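Local coordinates for protein Pcdhgb2 (Mus musculus, PDB 5SZR) that probably mediates calcium-dependent cell adhesion through its extracellular cadherin domains and may help establish and maintain specific neuronal connections, at residues 105-110 against 193-198; 220-225 against 309-314; 253-258 against 292-297. All coordinates share one frame; numbering follows the deposited sequence.

Interaction 1: residues 105-110 against 193-198. With CA (calcium ion), chain J; CA (calcium ion), chain K; CA (calcium ion), chain L; MAN (alpha-D-mannopyranose), chain X.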
loop_
_atom_site.group_PDB
_atom_site.type_symbol
_atom_site.label_atom_id
_atom_site.label_comp_id
_atom_site.label_asym_id
_atom_site.label_seq_id
_atom_site.Cartn_x
_atom_site.Cartn_y
_atom_site.Cartn_z
ATOM N N ASP A 105 -20.632 16.732 -41.939
ATOM C CA ASP A 105 -21.524 15.666 -41.502
ATOM C C ASP A 105 -20.791 14.367 -41.182
ATOM O O ASP A 105 -21.443 13.331 -41.014
ATOM C CB ASP A 105 -22.622 15.412 -42.544
ATOM C CG ASP A 105 -22.070 15.015 -43.904
ATOM O OD1 ASP A 105 -20.868 15.229 -44.157
ATOM O OD2 ASP A 105 -22.849 14.497 -44.730
ATOM N N CYS A 106 -19.461 14.392 -41.081
ATOM C CA CYS A 106 -18.672 13.216 -40.733
ATOM C C CYS A 106 -17.912 13.496 -39.445
ATOM O O CYS A 106 -17.138 14.458 -39.373
ATOM C CB CYS A 106 -17.705 12.839 -41.859
ATOM S SG CYS A 106 -18.512 12.135 -43.322
ATOM N N VAL A 107 -18.130 12.654 -38.441
ATOM C CA VAL A 107 -17.508 12.830 -37.123
ATOM C C VAL A 107 -16.029 12.469 -37.211
ATOM O O VAL A 107 -15.664 11.564 -37.984
ATOM C CB VAL A 107 -18.232 11.965 -36.084
ATOM C CG1 VAL A 107 -17.561 12.039 -34.720
ATOM C CG2 VAL A 107 -19.695 12.384 -35.983
ATOM N N PRO A 108 -15.142 13.155 -36.487
ATOM C CA PRO A 108 -13.754 12.683 -36.389
ATOM C C PRO A 108 -13.684 11.375 -35.614
ATOM O O PRO A 108 -14.439 11.154 -34.666
ATOM C CB PRO A 108 -13.039 13.809 -35.631
ATOM C CG PRO A 108 -13.954 14.985 -35.698
ATOM C CD PRO A 108 -15.342 14.445 -35.806
ATOM N N GLU A 109 -12.768 10.500 -36.023
ATOM C CA GLU A 109 -12.519 9.269 -35.289
ATOM C C GLU A 109 -11.072 9.229 -34.817
ATOM O O GLU A 109 -10.171 9.768 -35.469
ATOM C CB GLU A 109 -12.845 8.021 -36.126
ATOM C CG GLU A 109 -12.026 7.836 -37.389
ATOM C CD GLU A 109 -12.270 6.476 -38.029
ATOM O OE1 GLU A 109 -12.285 5.468 -37.286
ATOM O OE2 GLU A 109 -12.461 6.414 -39.265
ATOM N N VAL A 110 -10.863 8.590 -33.665
ATOM C CA VAL A 110 -9.558 8.497 -33.022
ATOM C C VAL A 110 -9.113 7.041 -33.050
ATOM O O VAL A 110 -9.861 6.147 -32.632
ATOM C CB VAL A 110 -9.604 9.027 -31.579
ATOM C CG1 VAL A 110 -8.199 9.226 -31.036
ATOM C CG2 VAL A 110 -10.400 10.315 -31.508
ATOM N N PRO A 193 -21.352 23.691 -37.817
ATOM C CA PRO A 193 -20.837 23.588 -36.448
ATOM C C PRO A 193 -19.805 22.471 -36.300
ATOM O O PRO A 193 -19.785 21.562 -37.131
ATOM C CB PRO A 193 -22.093 23.281 -35.636
ATOM C CG PRO A 193 -22.933 22.490 -36.572
ATOM C CD PRO A 193 -22.692 23.089 -37.941
ATOM N N PRO A 194 -18.963 22.539 -35.268
ATOM C CA PRO A 194 -17.942 21.502 -35.089
ATOM C C PRO A 194 -18.528 20.200 -34.564
ATOM O O PRO A 194 -19.528 20.182 -33.842
ATOM C CB PRO A 194 -16.980 22.123 -34.070
ATOM C CG PRO A 194 -17.832 23.063 -33.293
ATOM C CD PRO A 194 -18.820 23.625 -34.282
ATOM N N LEU A 195 -17.883 19.100 -34.942
ATOM C CA LEU A 195 -18.202 17.771 -34.443
ATOM C C LEU A 195 -16.998 17.209 -33.701
ATOM O O LEU A 195 -15.849 17.507 -34.043
ATOM C CB LEU A 195 -18.599 16.828 -35.586
ATOM C CG LEU A 195 -19.846 17.212 -36.383
ATOM C CD1 LEU A 195 -20.024 16.293 -37.583
ATOM C CD2 LEU A 195 -21.073 17.174 -35.492
ATOM N N SER A 196 -17.263 16.385 -32.682
ATOM C CA SER A 196 -16.208 15.832 -31.838
ATOM C C SER A 196 -16.536 14.402 -31.428
ATOM O O SER A 196 -17.703 14.013 -31.338
ATOM C CB SER A 196 -15.980 16.687 -30.577
ATOM O OG SER A 196 -17.203 17.158 -30.027
ATOM N N SER A 197 -15.482 13.628 -31.169
ATOM C CA SER A 197 -15.587 12.300 -30.576
ATOM C C SER A 197 -14.474 12.144 -29.548
ATOM O O SER A 197 -13.586 12.992 -29.435
ATOM C CB SER A 197 -15.497 11.195 -31.632
ATOM O OG SER A 197 -14.162 11.040 -32.086
ATOM N N ASN A 198 -14.518 11.046 -28.793
ATOM C CA ASN A 198 -13.502 10.810 -27.775
ATOM C C ASN A 198 -13.271 9.315 -27.590
ATOM O O ASN A 198 -14.108 8.485 -27.956
ATOM C CB ASN A 198 -13.874 11.476 -26.438
ATOM C CG ASN A 198 -15.161 10.928 -25.832
ATOM O OD1 ASN A 198 -15.334 9.719 -25.678
ATOM N ND2 ASN A 198 -16.065 11.830 -25.469
HETATM CA CA CA J . -21.795 13.335 -46.483
HETATM CA CA CA K . -19.296 16.009 -45.795
HETATM CA CA CA L . -15.974 16.553 -39.898
HETATM C C1 MAN X . -17.693 16.275 -28.994
HETATM C C2 MAN X . -19.111 16.877 -29.162
HETATM C C3 MAN X . -19.110 18.341 -28.726
HETATM C C4 MAN X . -18.510 18.486 -27.311
HETATM C C5 MAN X . -17.080 17.900 -27.294
HETATM C C6 MAN X . -16.413 17.949 -25.927
HETATM O O2 MAN X . -20.074 16.222 -28.321
HETATM O O3 MAN X . -20.415 18.912 -28.784
HETATM O O4 MAN X . -18.469 19.854 -26.937
HETATM O O5 MAN X . -17.130 16.513 -27.710
HETATM O O6 MAN X . -15.794 19.225 -25.769
HETATM O O HOH W 1 -21.253 11.038 -45.085
HETATM O O HOH W 2 -24.029 12.708 -46.410
#
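Val107 and Leu195 lie opposite each other, their CA atoms 5.7 Å apart, where 105-110 and 195-197 run in roughly the same direction (28° between their end-to-end lines) without pairing as a beta ladder. Leu195 is the residue most covered by the other segment: its CD1 approaches Cys106 O at 3.9 Å and also reaches Val107 CG2, while its CB packs against CD of the Pro108 ring at 4.0 Å. One hydrogen bond links the segments. Ser197 OG donates to Pro108 O over 2.6 Å, standing 42° above the carbonyl plane; a chi1 of 75°, with OG between the backbone N and the carbonyl carbon, turns the hydroxyl to that oxygen. Beside it Val107 CG1 rests on Ser197 CB at 3.8 Å.

Asp102 to Cys106 form the linker of a cadherin domain junction, in the place of the DXNDN signature with Cys106 as its last residue, between the first and second cadherin domains of this fragment. The Asp105 carboxylate bridges two calcium ions, OD2 holding one at 2.4 Å and OD1 the other; Glu16, Asp71 and Glu73 of the preceding domain and two waters complete the first, and Glu16, Glu73 and Asp138 are among the ligands of the second. Cys106 uses its carbonyl instead of its thiol, with O 2.5 Å from a third calcium ion that Asn104, Asp136, Asp138, Asn142 and Asp189 complete. The CB of Ser196 points away from 105-110, and its OG carries an O-linked mannose, bonded to C1 at 1.4 Å.

Interaction 2: residues 220-225 against 309-314. With EDO (1,2-ethanediol), chain Z.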
loop_
_atom_site.group_PDB
_atom_site.type_symbol
_atom_site.label_atom_id
_atom_site.label_comp_id
_atom_site.label_asym_id
_atom_site.label_seq_id
_atom_site.Cartn_x
_atom_site.Cartn_y
_atom_site.Cartn_z
ATOM N N TYR A 220 12.031 -2.689 19.924
ATOM C CA TYR A 220 11.283 -3.683 20.678
ATOM C C TYR A 220 11.918 -3.888 22.046
ATOM O O TYR A 220 13.114 -4.185 22.144
ATOM C CB TYR A 220 11.216 -5.014 19.920
ATOM C CG TYR A 220 10.295 -4.993 18.712
ATOM C CD1 TYR A 220 8.958 -5.356 18.827
ATOM C CD2 TYR A 220 10.765 -4.620 17.458
ATOM C CE1 TYR A 220 8.114 -5.346 17.726
ATOM C CE2 TYR A 220 9.931 -4.608 16.356
ATOM C CZ TYR A 220 8.606 -4.969 16.495
ATOM O OH TYR A 220 7.778 -4.959 15.393
ATOM N N LEU A 221 11.113 -3.730 23.093
ATOM C CA LEU A 221 11.506 -4.029 24.466
ATOM C C LEU A 221 10.648 -5.198 24.935
ATOM O O LEU A 221 9.421 -5.078 25.026
ATOM C CB LEU A 221 11.330 -2.806 25.362
ATOM C CG LEU A 221 11.802 -2.955 26.807
ATOM C CD1 LEU A 221 13.293 -3.254 26.841
ATOM C CD2 LEU A 221 11.488 -1.703 27.603
ATOM N N VAL A 222 11.288 -6.330 25.217
ATOM C CA VAL A 222 10.591 -7.574 25.521
ATOM C C VAL A 222 10.935 -8.007 26.939
ATOM O O VAL A 222 12.095 -7.921 27.356
ATOM C CB VAL A 222 10.958 -8.676 24.506
ATOM C CG1 VAL A 222 10.162 -9.946 24.779
ATOM C CG2 VAL A 222 10.719 -8.181 23.088
ATOM N N HIS A 223 9.928 -8.471 27.675
ATOM C CA HIS A 223 10.102 -9.041 29.007
ATOM C C HIS A 223 9.858 -10.543 28.942
ATOM O O HIS A 223 8.853 -10.985 28.378
ATOM C CB HIS A 223 9.142 -8.406 30.016
ATOM C CG HIS A 223 9.461 -6.984 30.355
ATOM N ND1 HIS A 223 9.073 -5.924 29.565
ATOM C CD2 HIS A 223 10.121 -6.444 31.407
ATOM C CE1 HIS A 223 9.483 -4.794 30.111
ATOM N NE2 HIS A 223 10.123 -5.081 31.229
ATOM N N VAL A 224 10.774 -11.326 29.514
ATOM C CA VAL A 224 10.659 -12.783 29.547
ATOM C C VAL A 224 10.981 -13.263 30.956
ATOM O O VAL A 224 12.092 -13.043 31.453
ATOM C CB VAL A 224 11.590 -13.473 28.534
ATOM C CG1 VAL A 224 11.250 -14.951 28.434
ATOM C CG2 VAL A 224 11.511 -12.809 27.179
ATOM N N ALA A 225 10.023 -13.937 31.586
ATOM C CA ALA A 225 10.248 -14.473 32.919
ATOM C C ALA A 225 11.290 -15.582 32.875
ATOM O O ALA A 225 11.271 -16.447 31.994
ATOM C CB ALA A 225 8.946 -15.001 33.522
ATOM N N VAL A 309 15.847 -3.368 12.923
ATOM C CA VAL A 309 15.193 -2.909 14.139
ATOM C C VAL A 309 15.923 -3.510 15.332
ATOM O O VAL A 309 16.428 -4.636 15.272
ATOM C CB VAL A 309 13.689 -3.273 14.153
ATOM C CG1 VAL A 309 13.496 -4.781 14.219
ATOM C CG2 VAL A 309 12.969 -2.573 15.293
ATOM N N SER A 310 15.998 -2.741 16.412
ATOM C CA SER A 310 16.665 -3.181 17.629
ATOM C C SER A 310 15.647 -3.772 18.594
ATOM O O SER A 310 14.574 -3.197 18.810
ATOM C CB SER A 310 17.412 -2.025 18.296
ATOM O OG SER A 310 18.012 -2.449 19.512
ATOM N N MET A 311 15.984 -4.920 19.172
ATOM C CA MET A 311 15.181 -5.535 20.218
ATOM C C MET A 311 16.035 -5.720 21.462
ATOM O O MET A 311 17.162 -6.218 21.376
ATOM C CB MET A 311 14.608 -6.881 19.773
ATOM C CG MET A 311 13.896 -7.624 20.883
ATOM S SD MET A 311 13.251 -9.224 20.381
ATOM C CE MET A 311 11.747 -8.736 19.537
ATOM N N ARG A 312 15.503 -5.315 22.609
ATOM C CA ARG A 312 16.120 -5.588 23.899
ATOM C C ARG A 312 15.232 -6.547 24.682
ATOM O O ARG A 312 14.011 -6.367 24.743
ATOM C CB ARG A 312 16.352 -4.303 24.695
ATOM C CG ARG A 312 16.933 -4.557 26.076
ATOM C CD ARG A 312 17.274 -3.268 26.804
ATOM N NE ARG A 312 18.494 -2.644 26.299
ATOM C CZ ARG A 312 19.721 -2.983 26.685
ATOM N NH1 ARG A 312 19.897 -3.950 27.579
ATOM N NH2 ARG A 312 20.774 -2.357 26.181
ATOM N N VAL A 313 15.847 -7.568 25.267
ATOM C CA VAL A 313 15.133 -8.603 26.004
ATOM C C VAL A 313 15.548 -8.508 27.467
ATOM O O VAL A 313 16.737 -8.617 27.790
ATOM C CB VAL A 313 15.421 -9.998 25.427
ATOM C CG1 VAL A 313 14.702 -11.069 26.232
ATOM C CG2 VAL A 313 15.004 -10.049 23.957
ATOM N N LEU A 314 14.574 -8.288 28.347
ATOM C CA LEU A 314 14.814 -8.186 29.781
ATOM C C LEU A 314 14.404 -9.493 30.446
ATOM O O LEU A 314 13.229 -9.874 30.413
ATOM C CB LEU A 314 14.051 -7.008 30.385
ATOM C CG LEU A 314 14.634 -5.632 30.051
ATOM C CD1 LEU A 314 13.687 -4.514 30.462
ATOM C CD2 LEU A 314 15.987 -5.474 30.731
HETATM C C1 EDO Z . 7.992 -2.608 22.876
HETATM O O1 EDO Z . 8.932 -1.538 23.032
HETATM C C2 EDO Z . 6.653 -2.205 23.485
HETATM O O2 EDO Z . 5.590 -2.905 22.826
#
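Tyr220 pairs with Met311, Leu221 with Arg312, Val222 with Val313 and His223 with Leu314 in an unbroken parallel ladder, the strand axes 20° apart. Five backbone hydrogen bonds carry it. Arg312 N gives to Tyr220 O and Leu314 N to Val222 O, both at 2.7 Å, the latter almost straight (175° at the hydrogen). Tyr220 N, Val222 N and Val224 N return bonds to Ser310 O, Arg312 O and Leu314 O, the last longer at 3.0 Å.

Apolar packing gathers on the face of Tyr220, Val222, Met311 and Val313. A bend at chi3 (-80°) carries Met311 CE to Val222 CG2 (3.7 Å) and, on the same strand, to Tyr220 CB (3.8 Å). Val309 CG2 meets the edge of the Tyr220 ring, 3.7 Å from CD2. Tyr220 and Met311 pack on Val237, and Val222 on Ala235, of strand 232-240 in the facing sheet, and Tyr220 OH is held weakly by Ser238 N.

On the other face Leu314 CD1 touches Leu221 CD1 at 3.9 Å and lies 3.7 Å from NE2 of His223; the His223 and Leu314 side chains lie side by side, pointing the same way. The Arg312 guanidinium leads away from 220-225, with NH1 hydrogen-bonded to Ser290 OG.

In the cadherin sandwich the second half (A') of the split first strand runs parallel to the last strand (G), while the short 214-215 (A) pairs into the facing sheet. Main-chain bonds thus fix the register of this edge strand, and one apolar face seals it onto the core while the other stays largely at the surface.

Interaction 3: residues 253-258 against 292-297. With NAG (2-acetamido-2-deoxy-beta-D-glucopyranose), chain E.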
loop_
_atom_site.group_PDB
_atom_site.type_symbol
_atom_site.label_atom_id
_atom_site.label_comp_id
_atom_site.label_asym_id
_atom_site.label_seq_id
_atom_site.Cartn_x
_atom_site.Cartn_y
_atom_site.Cartn_z
ATOM N N SER A 253 14.836 -12.127 10.033
ATOM C CA SER A 253 16.045 -12.823 10.450
ATOM C C SER A 253 16.711 -12.043 11.578
ATOM O O SER A 253 16.348 -10.899 11.872
ATOM C CB SER A 253 17.012 -13.015 9.275
ATOM O OG SER A 253 17.538 -11.773 8.836
ATOM N N ILE A 254 17.698 -12.679 12.209
ATOM C CA ILE A 254 18.494 -12.069 13.269
ATOM C C ILE A 254 19.908 -11.889 12.740
ATOM O O ILE A 254 20.548 -12.863 12.323
ATOM C CB ILE A 254 18.501 -12.922 14.548
ATOM C CG1 ILE A 254 17.105 -12.999 15.165
ATOM C CG2 ILE A 254 19.497 -12.364 15.551
ATOM C CD1 ILE A 254 17.064 -13.814 16.449
ATOM N N ILE A 255 20.410 -10.659 12.781
ATOM C CA ILE A 255 21.692 -10.343 12.170
ATOM C C ILE A 255 22.764 -9.924 13.171
ATOM O O ILE A 255 23.955 -10.016 12.843
ATOM C CB ILE A 255 21.530 -9.259 11.088
ATOM C CG1 ILE A 255 20.938 -7.998 11.708
ATOM C CG2 ILE A 255 20.662 -9.775 9.955
ATOM C CD1 ILE A 255 20.834 -6.847 10.752
ATOM N N ALA A 256 22.401 -9.470 14.368
ATOM C CA ALA A 256 23.414 -9.018 15.316
ATOM C C ALA A 256 22.870 -9.126 16.732
ATOM O O ALA A 256 21.657 -9.183 16.951
ATOM C CB ALA A 256 23.868 -7.584 15.021
ATOM N N SER A 257 23.795 -9.135 17.691
ATOM C CA SER A 257 23.480 -9.325 19.101
ATOM C C SER A 257 24.734 -9.088 19.925
ATOM O O SER A 257 25.845 -9.386 19.480
ATOM C CB SER A 257 22.937 -10.734 19.362
ATOM O OG SER A 257 23.152 -11.125 20.701
ATOM N N ASP A 258 24.547 -8.554 21.134
ATOM C CA ASP A 258 25.670 -8.360 22.045
ATOM C C ASP A 258 26.120 -9.652 22.717
ATOM O O ASP A 258 27.050 -9.612 23.527
ATOM C CB ASP A 258 25.333 -7.309 23.112
ATOM C CG ASP A 258 24.024 -7.588 23.832
ATOM O OD1 ASP A 258 23.401 -8.642 23.583
ATOM O OD2 ASP A 258 23.623 -6.745 24.665
ATOM N N GLN A 292 20.835 -7.684 23.980
ATOM C CA GLN A 292 20.385 -6.881 22.856
ATOM C C GLN A 292 20.439 -7.683 21.563
ATOM O O GLN A 292 21.254 -8.596 21.404
ATOM C CB GLN A 292 21.224 -5.611 22.721
ATOM C CG GLN A 292 20.476 -4.357 23.135
ATOM C CD GLN A 292 21.389 -3.164 23.329
ATOM O OE1 GLN A 292 22.556 -3.308 23.704
ATOM N NE2 GLN A 292 20.858 -1.971 23.084
ATOM N N LEU A 293 19.572 -7.305 20.629
ATOM C CA LEU A 293 19.305 -8.093 19.438
ATOM C C LEU A 293 18.938 -7.149 18.301
ATOM O O LEU A 293 18.197 -6.185 18.509
ATOM C CB LEU A 293 18.163 -9.079 19.710
ATOM C CG LEU A 293 18.000 -10.324 18.850
ATOM C CD1 LEU A 293 19.186 -11.248 19.064
ATOM C CD2 LEU A 293 16.692 -11.017 19.205
ATOM N N THR A 294 19.451 -7.427 17.103
ATOM C CA THR A 294 19.103 -6.653 15.911
ATOM C C THR A 294 18.482 -7.584 14.877
ATOM O O THR A 294 19.156 -8.481 14.358
ATOM C CB THR A 294 20.320 -5.936 15.329
ATOM O OG1 THR A 294 20.733 -4.895 16.223
ATOM C CG2 THR A 294 19.965 -5.317 13.981
ATOM N N LEU A 295 17.208 -7.364 14.573
ATOM C CA LEU A 295 16.493 -8.144 13.576
ATOM C C LEU A 295 16.390 -7.362 12.270
ATOM O O LEU A 295 16.538 -6.137 12.237
ATOM C CB LEU A 295 15.095 -8.521 14.074
ATOM C CG LEU A 295 15.040 -9.333 15.370
ATOM C CD1 LEU A 295 14.889 -8.415 16.574
ATOM C CD2 LEU A 295 13.923 -10.367 15.331
ATOM N N GLN A 296 16.139 -8.091 11.183
ATOM C CA GLN A 296 16.058 -7.501 9.856
ATOM C C GLN A 296 14.834 -8.030 9.125
ATOM O O GLN A 296 14.560 -9.235 9.156
ATOM C CB GLN A 296 17.316 -7.787 9.034
ATOM C CG GLN A 296 17.201 -7.321 7.588
ATOM C CD GLN A 296 18.454 -7.578 6.781
ATOM O OE1 GLN A 296 19.347 -6.733 6.718
ATOM N NE2 GLN A 296 18.528 -8.747 6.152
ATOM N N ALA A 297 14.101 -7.125 8.479
ATOM C CA ALA A 297 13.015 -7.471 7.572
ATOM C C ALA A 297 13.471 -7.221 6.145
ATOM O O ALA A 297 13.977 -6.139 5.833
ATOM C CB ALA A 297 11.755 -6.655 7.867
HETATM C C1 NAG E . 20.662 -3.612 8.095
HETATM C C2 NAG E . 20.988 -2.997 6.744
HETATM C C3 NAG E . 21.598 -4.064 5.836
HETATM C C4 NAG E . 22.775 -4.745 6.529
HETATM C C5 NAG E . 22.384 -5.204 7.938
HETATM C C6 NAG E . 23.540 -5.730 8.758
HETATM C C7 NAG E . 19.510 -1.108 6.234
HETATM C C8 NAG E . 18.257 -0.662 5.545
HETATM N N2 NAG E . 19.808 -2.407 6.132
HETATM O O3 NAG E . 22.008 -3.483 4.603
HETATM O O4 NAG E . 23.191 -5.878 5.774
HETATM O O5 NAG E . 21.834 -4.107 8.678
HETATM O O6 NAG E . 24.681 -5.988 7.954
HETATM O O7 NAG E . 20.223 -0.326 6.854
#
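Ile255 leaves the extended conformation, with psi at -21°. Its chi1 of 59° sets CG1 between the backbone N and the carbonyl carbon, 3.6 Å from Thr294 CG2; the two side chains cross obliquely. The backbone kink turns two successive amides to one acceptor. Ile255 N is 3.0 Å from Thr294 O in a nearly straight bond, and Ala256 N reaches that oxygen weakly at 3.4 Å. Thr294 N answers to Ala256 O at 2.8 Å, so both Ile255 and Ala256 face the single residue Thr294, which meets the definition of a classic beta bulge. Before it Ser253 and Gln296 form a hydrogen-bonded pair and Ile254 and Leu295 a non-hydrogen-bonded one; beyond it Ser257 stands opposite Leu293, one residue out of step.

Ile254, Leu293 and Leu295 make most of one face, which Ser257 shares. Ile254 CG2 meets Leu293 CD1 at 3.7 Å with the two side chains at about a right angle, whereas Ile254 and Leu295 lie side by side. Leu264, Val268 and Val270 close over this group from the facing sheet and its loop.

At the far end the strand gives way to Asp258, whose OD1 accepts Gln292 N at 2.8 Å from the syn side, somewhat out of the carboxylate plane. Ser257 OG is hydrogen-bonded chiefly to Leu259 N and gives only a weak bond to Gln292 O. Ile255 CG2 packs on CB of Gln296, whose side chain is on the face opposite Ile254, and Ile255 CD1 lies 3.5 Å from C6 of an N-acetylglucosamine belonging to a glycan of the protein itself. Such an antiparallel pairing, with one edge strand bulged against an inner strand, belongs here to the four-stranded mixed sheet of the third cadherin domain in this fragment.

In the fold
From the N terminus, interaction 1 comes first: 105-110, running from the calcium linker into the first strand of the second domain, is met again by 193-198 after 82 intervening residues, closing most of the second domain and tying its last strand to that linker. The chain then enters the third domain, where 220-225 pairs with 309-314 after 83 intervening residues, closing interaction 2. Interaction 3, 253-258 with 292-297, falls wholly within that span. Strands 290-299 and 306-316 are sheet neighbours, so interactions 2 and 3 bracket one four-stranded sheet from its two edges, their centres about 11 Å apart. Interaction 1 stands well apart, its centre about 70 Å from that of interaction 2.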